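Local coordinates for protein chinitase A (Streptomyces coelicolor, PDB 3EBV) that probably hydrolyses internal glycosidic bonds of chitin, with its family 18 glycoside hydrolase domain as the part of a longer protein present here, at residues 101-105 against 135-140; 46-50 against 107-113; 147-151 against 162-166; 83-89 against 119-123. One frame throughout, in Å; residues are numbered along the deposited sequence.

Contact 1: 101-105 against 135-140; sequences ANSVY and ALSAKA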
loop_
_atom_site.group_PDB
_atom_site.type_symbol
_atom_site.label_atom_id
_atom_site.label_comp_id
_atom_site.label_asym_id
_atom_site.label_seq_id
_atom_site.Cartn_x
_atom_site.Cartn_y
_atom_site.Cartn_z
ATOM N N ALA A 101 -0.628 15.042 11.363
ATOM C CA ALA A 101 -1.813 15.467 10.626
ATOM C C ALA A 101 -1.587 16.801 9.904
ATOM O O ALA A 101 -1.954 16.952 8.738
ATOM C CB ALA A 101 -3.037 15.581 11.558
ATOM N N ASN A 102 -1.000 17.767 10.622
ATOM C CA ASN A 102 -0.739 19.086 10.013
ATOM C C ASN A 102 0.191 19.002 8.803
ATOM O O ASN A 102 -0.081 19.602 7.750
ATOM C CB ASN A 102 -0.138 20.044 11.049
ATOM C CG ASN A 102 -1.184 20.580 12.030
ATOM O OD1 ASN A 102 -2.374 20.540 11.756
ATOM N ND2 ASN A 102 -0.722 21.082 13.175
ATOM N N SER A 103 1.286 18.264 8.964
ATOM C CA SER A 103 2.305 18.218 7.913
ATOM C C SER A 103 1.853 17.374 6.726
ATOM O O SER A 103 2.075 17.736 5.584
ATOM C CB SER A 103 3.647 17.774 8.461
ATOM O OG SER A 103 3.565 16.455 8.986
ATOM N N VAL A 104 1.212 16.225 6.988
ATOM C CA VAL A 104 0.682 15.456 5.878
ATOM C C VAL A 104 -0.350 16.249 5.071
ATOM O O VAL A 104 -0.338 16.233 3.830
ATOM C CB VAL A 104 0.095 14.064 6.356
ATOM C CG1 VAL A 104 -0.657 13.360 5.209
ATOM C CG2 VAL A 104 1.229 13.207 6.903
ATOM N N TYR A 105 -1.246 16.968 5.761
ATOM C CA TYR A 105 -2.250 17.735 5.039
ATOM C C TYR A 105 -1.589 18.882 4.224
ATOM O O TYR A 105 -1.991 19.121 3.098
ATOM C CB TYR A 105 -3.286 18.273 6.017
ATOM C CG TYR A 105 -4.423 18.934 5.304
ATOM C CD1 TYR A 105 -5.283 18.212 4.471
ATOM C CD2 TYR A 105 -4.657 20.304 5.462
ATOM C CE1 TYR A 105 -6.333 18.828 3.832
ATOM C CE2 TYR A 105 -5.703 20.920 4.820
ATOM C CZ TYR A 105 -6.534 20.195 4.018
ATOM O OH TYR A 105 -7.586 20.821 3.378
ATOM N N ALA A 135 -7.405 13.361 13.179
ATOM C CA ALA A 135 -7.083 14.807 12.972
ATOM C C ALA A 135 -6.912 15.118 11.479
ATOM O O ALA A 135 -7.416 16.118 10.945
ATOM C CB ALA A 135 -5.849 15.180 13.753
ATOM N N LEU A 136 -6.209 14.227 10.773
ATOM C CA LEU A 136 -5.985 14.389 9.332
ATOM C C LEU A 136 -7.288 14.290 8.565
ATOM O O LEU A 136 -7.571 15.099 7.677
ATOM C CB LEU A 136 -5.004 13.317 8.831
ATOM C CG LEU A 136 -4.637 13.362 7.351
ATOM C CD1 LEU A 136 -4.104 14.729 6.861
ATOM C CD2 LEU A 136 -3.609 12.231 7.014
ATOM N N SER A 137 -8.113 13.281 8.880
ATOM C CA SER A 137 -9.409 13.126 8.244
ATOM C C SER A 137 -10.318 14.377 8.421
ATOM O O SER A 137 -11.053 14.746 7.504
ATOM C CB SER A 137 -10.113 11.860 8.818
ATOM O OG SER A 137 -11.396 11.631 8.269
ATOM N N ALA A 138 -10.252 14.970 9.618
ATOM C CA ALA A 138 -11.048 16.199 9.895
ATOM C C ALA A 138 -10.640 17.315 8.914
ATOM O O ALA A 138 -11.500 18.090 8.461
ATOM C CB ALA A 138 -10.881 16.622 11.337
ATOM N N LYS A 139 -9.357 17.384 8.563
ATOM C CA LYS A 139 -8.873 18.400 7.597
ATOM C C LYS A 139 -9.228 18.089 6.144
ATOM O O LYS A 139 -9.605 18.986 5.365
ATOM C CB LYS A 139 -7.368 18.616 7.723
ATOM C CG LYS A 139 -6.897 18.996 9.100
ATOM C CD LYS A 139 -5.371 18.970 9.180
ATOM C CE LYS A 139 -4.899 19.143 10.593
ATOM N NZ LYS A 139 -5.224 20.536 11.049
ATOM N N ALA A 140 -9.060 16.820 5.755
ATOM C CA ALA A 140 -9.153 16.446 4.361
ATOM C C ALA A 140 -10.557 16.008 3.921
ATOM O O ALA A 140 -10.884 16.043 2.719
ATOM C CB ALA A 140 -8.109 15.339 4.056
#

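Contact 2: 46-50 against 107-113; sequences AVTFN and VMREYGF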
loop_
_atom_site.group_PDB
_atom_site.type_symbol
_atom_site.label_atom_id
_atom_site.label_comp_id
_atom_site.label_asym_id
_atom_site.label_seq_id
_atom_site.Cartn_x
_atom_site.Cartn_y
_atom_site.Cartn_z
ATOM N N ALA A 46 6.358 14.963 12.224
ATOM C CA ALA A 46 6.155 15.773 11.046
ATOM C C ALA A 46 6.810 15.161 9.808
ATOM O O ALA A 46 7.832 14.490 9.907
ATOM C CB ALA A 46 6.719 17.218 11.281
ATOM N N VAL A 47 6.236 15.414 8.646
ATOM C CA VAL A 47 6.872 14.974 7.414
ATOM C C VAL A 47 6.988 16.112 6.430
ATOM O O VAL A 47 6.340 17.165 6.571
ATOM C CB VAL A 47 6.086 13.809 6.737
ATOM C CG1 VAL A 47 5.986 12.624 7.714
ATOM C CG2 VAL A 47 4.734 14.283 6.159
ATOM N N THR A 48 7.798 15.885 5.404
ATOM C CA THR A 48 7.845 16.791 4.277
ATOM C C THR A 48 8.087 15.950 3.021
ATOM O O THR A 48 8.456 14.763 3.107
ATOM C CB THR A 48 8.966 17.885 4.480
ATOM O OG1 THR A 48 8.808 18.915 3.500
ATOM C CG2 THR A 48 10.336 17.272 4.387
ATOM N N PHE A 49 7.829 16.547 1.872
ATOM C CA PHE A 49 8.134 15.880 0.628
ATOM C C PHE A 49 9.053 16.762 -0.210
ATOM O O PHE A 49 8.778 17.960 -0.381
ATOM C CB PHE A 49 6.857 15.603 -0.152
ATOM C CG PHE A 49 7.111 14.958 -1.497
ATOM C CD1 PHE A 49 7.603 13.651 -1.573
ATOM C CD2 PHE A 49 6.889 15.663 -2.676
ATOM C CE1 PHE A 49 7.854 13.073 -2.802
ATOM C CE2 PHE A 49 7.143 15.075 -3.910
ATOM C CZ PHE A 49 7.608 13.784 -3.972
ATOM N N ASN A 50 10.111 16.152 -0.727
ATOM C CA ASN A 50 11.071 16.856 -1.572
ATOM C C ASN A 50 11.281 16.022 -2.832
ATOM O O ASN A 50 11.925 14.956 -2.748
ATOM C CB ASN A 50 12.392 17.004 -0.809
ATOM C CG ASN A 50 12.269 17.923 0.418
ATOM O OD1 ASN A 50 11.824 19.066 0.301
ATOM N ND2 ASN A 50 12.659 17.422 1.585
ATOM N N VAL A 107 1.376 18.770 2.901
ATOM C CA VAL A 107 1.983 18.124 1.717
ATOM C C VAL A 107 0.918 17.770 0.687
ATOM O O VAL A 107 1.083 17.970 -0.537
ATOM C CB VAL A 107 2.782 16.855 2.138
ATOM C CG1 VAL A 107 3.159 15.975 0.939
ATOM C CG2 VAL A 107 4.018 17.275 2.910
HETATM N N MSE A 108 -0.206 17.241 1.167
HETATM C CA MSE A 108 -1.303 16.932 0.275
HETATM C C MSE A 108 -1.789 18.164 -0.498
HETATM O O MSE A 108 -1.943 18.103 -1.716
HETATM C CB MSE A 108 -2.459 16.316 1.060
HETATM C CG MSE A 108 -2.177 14.891 1.539
HETATM SE SE MSE A 108 -3.651 14.297 2.758
HETATM C CE MSE A 108 -5.185 14.611 1.618
ATOM N N ARG A 109 -1.991 19.266 0.211
ATOM C CA ARG A 109 -2.488 20.478 -0.428
ATOM C C ARG A 109 -1.456 21.089 -1.380
ATOM O O ARG A 109 -1.841 21.566 -2.430
ATOM C CB ARG A 109 -2.870 21.491 0.639
ATOM C CG ARG A 109 -4.076 21.076 1.443
ATOM C CD ARG A 109 -5.331 21.054 0.606
ATOM N NE ARG A 109 -5.766 22.423 0.315
ATOM C CZ ARG A 109 -6.801 22.750 -0.457
ATOM N NH1 ARG A 109 -7.543 21.811 -1.046
ATOM N NH2 ARG A 109 -7.092 24.036 -0.641
ATOM N N GLU A 110 -0.180 21.037 -1.018
ATOM C CA GLU A 110 0.877 21.583 -1.879
ATOM C C GLU A 110 0.985 20.871 -3.219
ATOM O O GLU A 110 1.153 21.518 -4.264
ATOM C CB GLU A 110 2.230 21.575 -1.196
ATOM C CG GLU A 110 3.397 21.974 -2.138
ATOM C CD GLU A 110 3.368 23.443 -2.581
ATOM O OE1 GLU A 110 2.572 24.237 -2.018
ATOM O OE2 GLU A 110 4.148 23.790 -3.511
ATOM N N TYR A 111 0.881 19.537 -3.209
ATOM C CA TYR A 111 1.106 18.767 -4.444
ATOM C C TYR A 111 -0.146 18.233 -5.066
ATOM O O TYR A 111 -0.083 17.659 -6.153
ATOM C CB TYR A 111 2.119 17.621 -4.195
ATOM C CG TYR A 111 3.448 18.156 -3.770
ATOM C CD1 TYR A 111 4.384 18.600 -4.731
ATOM C CD2 TYR A 111 3.758 18.316 -2.429
ATOM C CE1 TYR A 111 5.590 19.133 -4.341
ATOM C CE2 TYR A 111 4.971 18.852 -2.026
ATOM C CZ TYR A 111 5.887 19.278 -2.997
ATOM O OH TYR A 111 7.085 19.812 -2.561
ATOM N N GLY A 112 -1.288 18.398 -4.392
ATOM C CA GLY A 112 -2.556 17.892 -4.858
ATOM C C GLY A 112 -2.798 16.398 -4.611
ATOM O O GLY A 112 -3.605 15.792 -5.306
ATOM N N PHE A 113 -2.154 15.830 -3.595
ATOM C CA PHE A 113 -2.360 14.401 -3.333
ATOM C C PHE A 113 -3.751 14.116 -2.783
ATOM O O PHE A 113 -4.330 14.947 -2.049
ATOM C CB PHE A 113 -1.321 13.895 -2.345
ATOM C CG PHE A 113 0.114 13.955 -2.854
ATOM C CD1 PHE A 113 0.440 13.552 -4.155
ATOM C CD2 PHE A 113 1.130 14.418 -2.018
ATOM C CE1 PHE A 113 1.787 13.620 -4.602
ATOM C CE2 PHE A 113 2.469 14.482 -2.426
ATOM C CZ PHE A 113 2.799 14.054 -3.725
#

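Contact 3: 147-151 against 162-166; sequences TMAPQ and YFQTA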
loop_
_atom_site.group_PDB
_atom_site.type_symbol
_atom_site.label_atom_id
_atom_site.label_comp_id
_atom_site.label_asym_id
_atom_site.label_seq_id
_atom_site.Cartn_x
_atom_site.Cartn_y
_atom_site.Cartn_z
ATOM N N THR A 147 -4.562 4.484 2.850
ATOM C CA THR A 147 -4.112 3.089 2.734
ATOM C C THR A 147 -3.063 2.815 3.801
ATOM O O THR A 147 -2.479 3.732 4.368
ATOM C CB THR A 147 -3.530 2.802 1.294
ATOM O OG1 THR A 147 -2.308 3.537 1.102
ATOM C CG2 THR A 147 -4.514 3.200 0.201
HETATM N N MSE A 148 -2.776 1.525 4.049
HETATM C CA MSE A 148 -1.722 1.133 4.984
HETATM C C MSE A 148 -1.019 -0.058 4.375
HETATM O O MSE A 148 -1.685 -0.861 3.697
HETATM C CB MSE A 148 -2.299 0.728 6.338
HETATM C CG MSE A 148 -3.233 1.824 6.919
HETATM SE SE MSE A 148 -3.900 1.279 8.698
HETATM C CE MSE A 148 -2.480 2.103 9.764
ATOM N N ALA A 149 0.283 -0.150 4.632
ATOM C CA ALA A 149 1.106 -1.240 4.074
ATOM C C ALA A 149 1.879 -1.927 5.215
ATOM O O ALA A 149 3.112 -1.905 5.289
ATOM C CB ALA A 149 2.083 -0.694 3.005
ATOM N N PRO A 150 1.142 -2.586 6.127
ATOM C CA PRO A 150 1.811 -3.328 7.208
ATOM C C PRO A 150 2.714 -4.435 6.669
ATOM O O PRO A 150 2.495 -4.919 5.552
ATOM C CB PRO A 150 0.633 -4.020 7.935
ATOM C CG PRO A 150 -0.510 -4.042 6.912
ATOM C CD PRO A 150 -0.337 -2.754 6.121
ATOM N N GLN A 151 3.696 -4.809 7.490
ATOM C CA GLN A 151 4.423 -6.060 7.286
ATOM C C GLN A 151 3.598 -7.206 7.875
ATOM O O GLN A 151 2.630 -7.002 8.644
ATOM C CB GLN A 151 5.794 -5.951 7.951
ATOM C CG GLN A 151 6.686 -4.958 7.216
ATOM C CD GLN A 151 8.023 -4.852 7.887
ATOM O OE1 GLN A 151 8.949 -5.604 7.562
ATOM N NE2 GLN A 151 8.127 -3.961 8.869
ATOM N N TYR A 162 -0.793 -2.119 13.620
ATOM C CA TYR A 162 -1.500 -1.778 12.385
ATOM C C TYR A 162 -2.958 -2.265 12.375
ATOM O O TYR A 162 -3.856 -1.569 11.925
ATOM C CB TYR A 162 -0.772 -2.345 11.140
ATOM C CG TYR A 162 0.273 -1.439 10.543
ATOM C CD1 TYR A 162 1.580 -1.443 11.023
ATOM C CD2 TYR A 162 -0.066 -0.615 9.476
ATOM C CE1 TYR A 162 2.580 -0.585 10.444
ATOM C CE2 TYR A 162 0.907 0.211 8.862
ATOM C CZ TYR A 162 2.214 0.211 9.376
ATOM O OH TYR A 162 3.105 1.080 8.760
ATOM N N PHE A 163 -3.195 -3.499 12.851
ATOM C CA PHE A 163 -4.510 -4.076 12.761
ATOM C C PHE A 163 -5.471 -3.271 13.671
ATOM O O PHE A 163 -6.574 -2.923 13.235
ATOM C CB PHE A 163 -4.458 -5.579 13.127
ATOM C CG PHE A 163 -5.536 -6.414 12.472
ATOM C CD1 PHE A 163 -5.236 -7.727 12.026
ATOM C CD2 PHE A 163 -6.825 -5.932 12.277
ATOM C CE1 PHE A 163 -6.268 -8.530 11.422
ATOM C CE2 PHE A 163 -7.857 -6.729 11.672
ATOM C CZ PHE A 163 -7.539 -8.044 11.257
ATOM N N GLN A 164 -5.020 -2.978 14.894
ATOM C CA GLN A 164 -5.871 -2.217 15.834
ATOM C C GLN A 164 -6.196 -0.844 15.243
ATOM O O GLN A 164 -7.327 -0.394 15.306
ATOM C CB GLN A 164 -5.160 -2.026 17.157
ATOM C CG GLN A 164 -6.061 -1.392 18.225
ATOM C CD GLN A 164 -7.304 -2.183 18.494
ATOM O OE1 GLN A 164 -8.436 -1.791 18.076
ATOM N NE2 GLN A 164 -7.122 -3.331 19.175
ATOM N N THR A 165 -5.179 -0.215 14.636
ATOM C CA THR A 165 -5.373 1.109 14.025
ATOM C C THR A 165 -6.372 1.023 12.900
ATOM O O THR A 165 -7.328 1.807 12.797
ATOM C CB THR A 165 -4.047 1.719 13.552
ATOM O OG1 THR A 165 -3.128 1.759 14.648
ATOM C CG2 THR A 165 -4.250 3.168 12.988
ATOM N N ALA A 166 -6.155 0.045 11.998
ATOM C CA ALA A 166 -7.046 -0.147 10.873
ATOM C C ALA A 166 -8.519 -0.309 11.318
ATOM O O ALA A 166 -9.442 0.312 10.753
ATOM C CB ALA A 166 -6.570 -1.371 10.065
#

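Contact 4: 83-89 against 119-123; sequences GGEKGTV and DLENG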
loop_
_atom_site.group_PDB
_atom_site.type_symbol
_atom_site.label_atom_id
_atom_site.label_comp_id
_atom_site.label_asym_id
_atom_site.label_seq_id
_atom_site.Cartn_x
_atom_site.Cartn_y
_atom_site.Cartn_z
ATOM N N GLY A 83 7.134 6.739 5.503
ATOM C CA GLY A 83 7.874 5.636 6.107
ATOM C C GLY A 83 8.851 5.028 5.152
ATOM O O GLY A 83 9.804 5.691 4.715
ATOM N N GLY A 84 8.638 3.753 4.862
ATOM C CA GLY A 84 9.568 3.029 4.024
ATOM C C GLY A 84 10.620 2.376 4.892
ATOM O O GLY A 84 10.739 2.685 6.089
ATOM N N GLU A 85 11.396 1.462 4.304
ATOM C CA GLU A 85 12.397 0.706 5.062
ATOM C C GLU A 85 13.299 1.596 5.915
ATOM O O GLU A 85 13.602 1.267 7.082
ATOM C CB GLU A 85 13.256 -0.131 4.105
ATOM C CG GLU A 85 12.595 -1.438 3.731
ATOM C CD GLU A 85 13.532 -2.379 3.001
ATOM O OE1 GLU A 85 14.619 -1.916 2.558
ATOM O OE2 GLU A 85 13.162 -3.580 2.872
ATOM N N LYS A 86 13.714 2.719 5.339
ATOM C CA LYS A 86 14.645 3.620 6.031
ATOM C C LYS A 86 14.003 4.802 6.763
ATOM O O LYS A 86 14.707 5.694 7.253
ATOM C CB LYS A 86 15.744 4.076 5.065
ATOM C CG LYS A 86 16.650 2.907 4.669
ATOM C CD LYS A 86 17.974 3.363 4.065
ATOM C CE LYS A 86 18.900 2.157 3.875
ATOM N NZ LYS A 86 18.252 1.156 2.965
ATOM N N GLY A 87 12.672 4.781 6.883
ATOM C CA GLY A 87 11.947 5.913 7.492
ATOM C C GLY A 87 12.242 6.057 8.985
ATOM O O GLY A 87 12.515 5.071 9.686
ATOM N N THR A 88 12.163 7.300 9.476
ATOM C CA THR A 88 12.349 7.555 10.902
ATOM C C THR A 88 11.194 8.388 11.493
ATOM O O THR A 88 11.368 9.030 12.552
ATOM C CB THR A 88 13.683 8.291 11.179
ATOM O OG1 THR A 88 13.693 9.504 10.436
ATOM C CG2 THR A 88 14.888 7.425 10.790
ATOM N N VAL A 89 10.004 8.335 10.883
ATOM C CA VAL A 89 8.823 9.042 11.432
ATOM C C VAL A 89 8.280 8.306 12.675
ATOM O O VAL A 89 8.169 7.071 12.643
ATOM C CB VAL A 89 7.703 9.153 10.355
ATOM C CG1 VAL A 89 6.432 9.835 10.921
ATOM C CG2 VAL A 89 8.218 9.953 9.151
ATOM N N ASP A 119 3.130 3.625 5.888
ATOM C CA ASP A 119 4.129 2.592 5.699
ATOM C C ASP A 119 5.297 2.786 6.680
ATOM O O ASP A 119 6.469 2.580 6.309
ATOM C CB ASP A 119 4.628 2.585 4.239
ATOM C CG ASP A 119 5.547 1.420 3.936
ATOM O OD1 ASP A 119 5.543 0.391 4.655
ATOM O OD2 ASP A 119 6.311 1.569 2.950
ATOM N N LEU A 120 4.963 3.115 7.928
ATOM C CA LEU A 120 5.987 3.156 8.988
ATOM C C LEU A 120 6.462 1.718 9.253
ATOM O O LEU A 120 5.649 0.814 9.548
ATOM C CB LEU A 120 5.436 3.758 10.280
ATOM C CG LEU A 120 4.828 5.165 10.201
ATOM C CD1 LEU A 120 4.643 5.727 11.656
ATOM C CD2 LEU A 120 5.653 6.055 9.378
ATOM N N GLU A 121 7.780 1.521 9.232
ATOM C CA GLU A 121 8.356 0.194 9.529
ATOM C C GLU A 121 9.194 0.183 10.799
ATOM O O GLU A 121 9.902 -0.801 11.102
ATOM C CB GLU A 121 9.118 -0.311 8.305
ATOM C CG GLU A 121 8.166 -0.370 7.110
ATOM C CD GLU A 121 8.744 -1.053 5.900
ATOM O OE1 GLU A 121 9.897 -1.545 5.962
ATOM O OE2 GLU A 121 8.044 -1.051 4.877
ATOM N N ASN A 122 9.125 1.299 11.531
ATOM C CA ASN A 122 9.934 1.484 12.744
ATOM C C ASN A 122 9.050 1.546 13.978
ATOM O O ASN A 122 9.450 2.087 15.026
ATOM C CB ASN A 122 10.812 2.747 12.636
ATOM C CG ASN A 122 9.992 4.019 12.428
ATOM O OD1 ASN A 122 8.946 3.997 11.767
ATOM N ND2 ASN A 122 10.496 5.154 12.934
ATOM N N GLY A 123 7.835 1.005 13.849
ATOM C CA GLY A 123 6.874 0.966 14.960
ATOM C C GLY A 123 5.570 1.655 14.573
ATOM O O GLY A 123 5.554 2.596 13.751
HETATM O O HOH W 1 9.608 3.527 8.366
HETATM O O HOH W 2 7.257 4.705 14.050
HETATM O O HOH W 3 8.985 5.942 9.590
#

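Contact 1: 101-105 against 135-140
Tyr105 lays one face of its ring over the aliphatic start of Lys139: Lys139 CB stands 3.7 Å from the ring centroid and only 7° off the ring normal, the geometry of a CH-pi contact. The two residues sit on consecutive outer helices of a TIM barrel, 94-111 and 126-140, which run in broadly the same direction. Over these segments the axes approach to 9.0 Å and make an angle of 40°, and the contact buries 376 Å².

Alanines allow the closest backbone approach. Ala101 and Leu136 bring their CA atoms within 4.5 Å, Ala101 CB meets Ala135 CB at 3.6 Å, and the same methyl lies 3.5 Å from Leu136 N. Deeper in the groove, Leu136 reaches Val104 and Tyr105, with Leu136 CD2 3.6 Å from Val104 CG1 and Leu136 CD1 3.7 Å from Tyr105 CB. Val104 and Leu136 also rest on Val116 of strand 115-120, so the apolar side of this seam continues into the barrel wall. Tyr105 CE1 adds a contact with Ala140 CB at 3.9 Å.

Toward solvent the seam becomes polar. The Lys139 chain, extended through chi2 and chi3 and bent at chi4, runs past Ala101, its CE 4.1 Å from Ala101 CB. The CA-to-CB bond of Asn102 points away, yet its amide turns back, and Lys139 NZ donates a hydrogen bond of 2.9 Å to Asn102 OD1.

Contact 2: 46-50 against 107-113
Aromatic packing dominates. Phe49 presents its ring edge to the face of Tyr111 in a T-shaped pair, with centroids 5.2 Å apart and planes at 86°; the closest carbons are Phe49 CD2 and Tyr111 CZ at 3.8 Å. A second edge-to-face pair directs the edge of Phe113 at the face of Phe49 (centroids 6.0 Å, planes 80°).

Aliphatic contacts extend this along the helix. Val107 CG1 lies 3.9 Å from Phe49 CB, and Val107 CG2 is 4.1 Å from Thr48 CA.

Backbone geometry places the third ring: Gly112 leaves helix 94-111 with positive phi (79°), and Phe113 N bonds to Met108 O at 3.0 Å. Phe113 and Phe49 both touch Ile80 of strand 77-84, while Tyr111 packs on helix 61-73, so this aromatic cluster lies between the TIM-barrel wall and its outer helices.

The contact buries 237 Å², its closest pairs mostly carbon to carbon. Strand 47-48 and Phe49 thus meet the helix end mainly through apolar packing, and one turn earlier Ser103 OG hydrogen-bonds Val47 N.

Contact 3: 147-151 against 162-166
Tyr162 and Met148 lose about equal areas to this contact, 91 and 90 Å², and Pro150 follows with 39 Å²; together they join strand 145-148 and the loop after it to helix 161-168, the first two elements of a beta-alpha-beta unit of the TIM barrel.

The Tyr162 ring takes Pro150 over one face. Pro150 CB lies 4.0 Å from the ring centroid, 25° off the normal, a CH-pi arrangement whose shortest carbon pair is Pro150 CB to Tyr162 CG at 3.7 Å. Met148, modelled as selenomethionine, points its CA-to-CB bond toward the helix. Met148 CE comes within 3.6 Å of Tyr162 CD2 and 3.8 Å of Thr165 CG2, while Met148 SE lies 4.0 Å from Ala166 CB. The Met148 side chain thus spans Tyr162, Thr165 and Ala166, one turn of the helix, closed by Ala166 N bonding to Tyr162 O at 2.8 Å.

Ala149 turns its CB away from the helix, to touch Asp117 and Asp119 of the adjacent strand.

All six touching residues are buried. Tyr162 OH extends beyond the contact to hydrogen-bond Leu120 O of strand 115-120. On the flanks, Met148 packs on Ile118 of that strand, Pro150 and Ala166 meet Val176 of strand 175-179, and Thr165 leans on Pro126, Met129 and Thr130 of helix 126-140.

Contact 4: 83-89 against 119-123
One direct backbone bond joins the segments near the C-terminal ends of parallel strands 77-84 and 115-120: Gly84 N donates to Asp119 O at 2.9 Å (166°). Asp119 O also receives a CA-H...O contact from Gly83 CA at 3.4 Å. A CB on Gly83 would fall 2.0 Å from Asp119 O, so this approach excludes a side chain.

Beyond the strands, a type I turn from Gly84 to Gly87 closes through Gly87 N to Gly84 O (3.0 Å). Asn122 ND2 donates to Val89 O at 3.0 Å. Water satisfies other backbone amides: water 1 accepts from Glu121 N at 2.8 Å and lies 2.7 Å from Gly84 O, while water 3 accepts from Val89 N at 2.9 Å and links it to Asn122 OD1, also 2.9 Å away. Water 2 lies between Val89 O (2.9 Å) and Gly123 O (2.7 Å). Val89 CB packs on Leu120 CD2 at 3.8 Å.

Asp119 and Glu121 end the DxxDxDxE signature of family 18, whose glutamate is the general acid in relatives. Glu121 OE2 accepts from Gln179 NE2 and stands 2.9 Å from Asp119 OD1; two charged carboxylates would repel there, so one is probably protonated, as in relatives where the pair cooperates.

In the fold
All four contacts belong to one TIM-barrel domain. Contacts 1 and 2 share helix 94-111 on the outside, their centres about 11 Å apart, and meet where Ser103 OG lies 2.9 Å from Val47 N. Contacts 3 and 4 reach neighbouring strands 145-148 and 115-120, with centres about 13 Å apart, and meet at Tyr162 OH and Leu120 O, 2.7 Å apart. Val47 CG1 and Val89 CG2, 3.8 Å apart, connect contacts 2 and 4. Along the chain, contacts 1, 2 and 4 interleave, whereas contact 3 follows them all. Helix packing at the periphery is thus continuous with the strand ends that carry the probable catalytic residues.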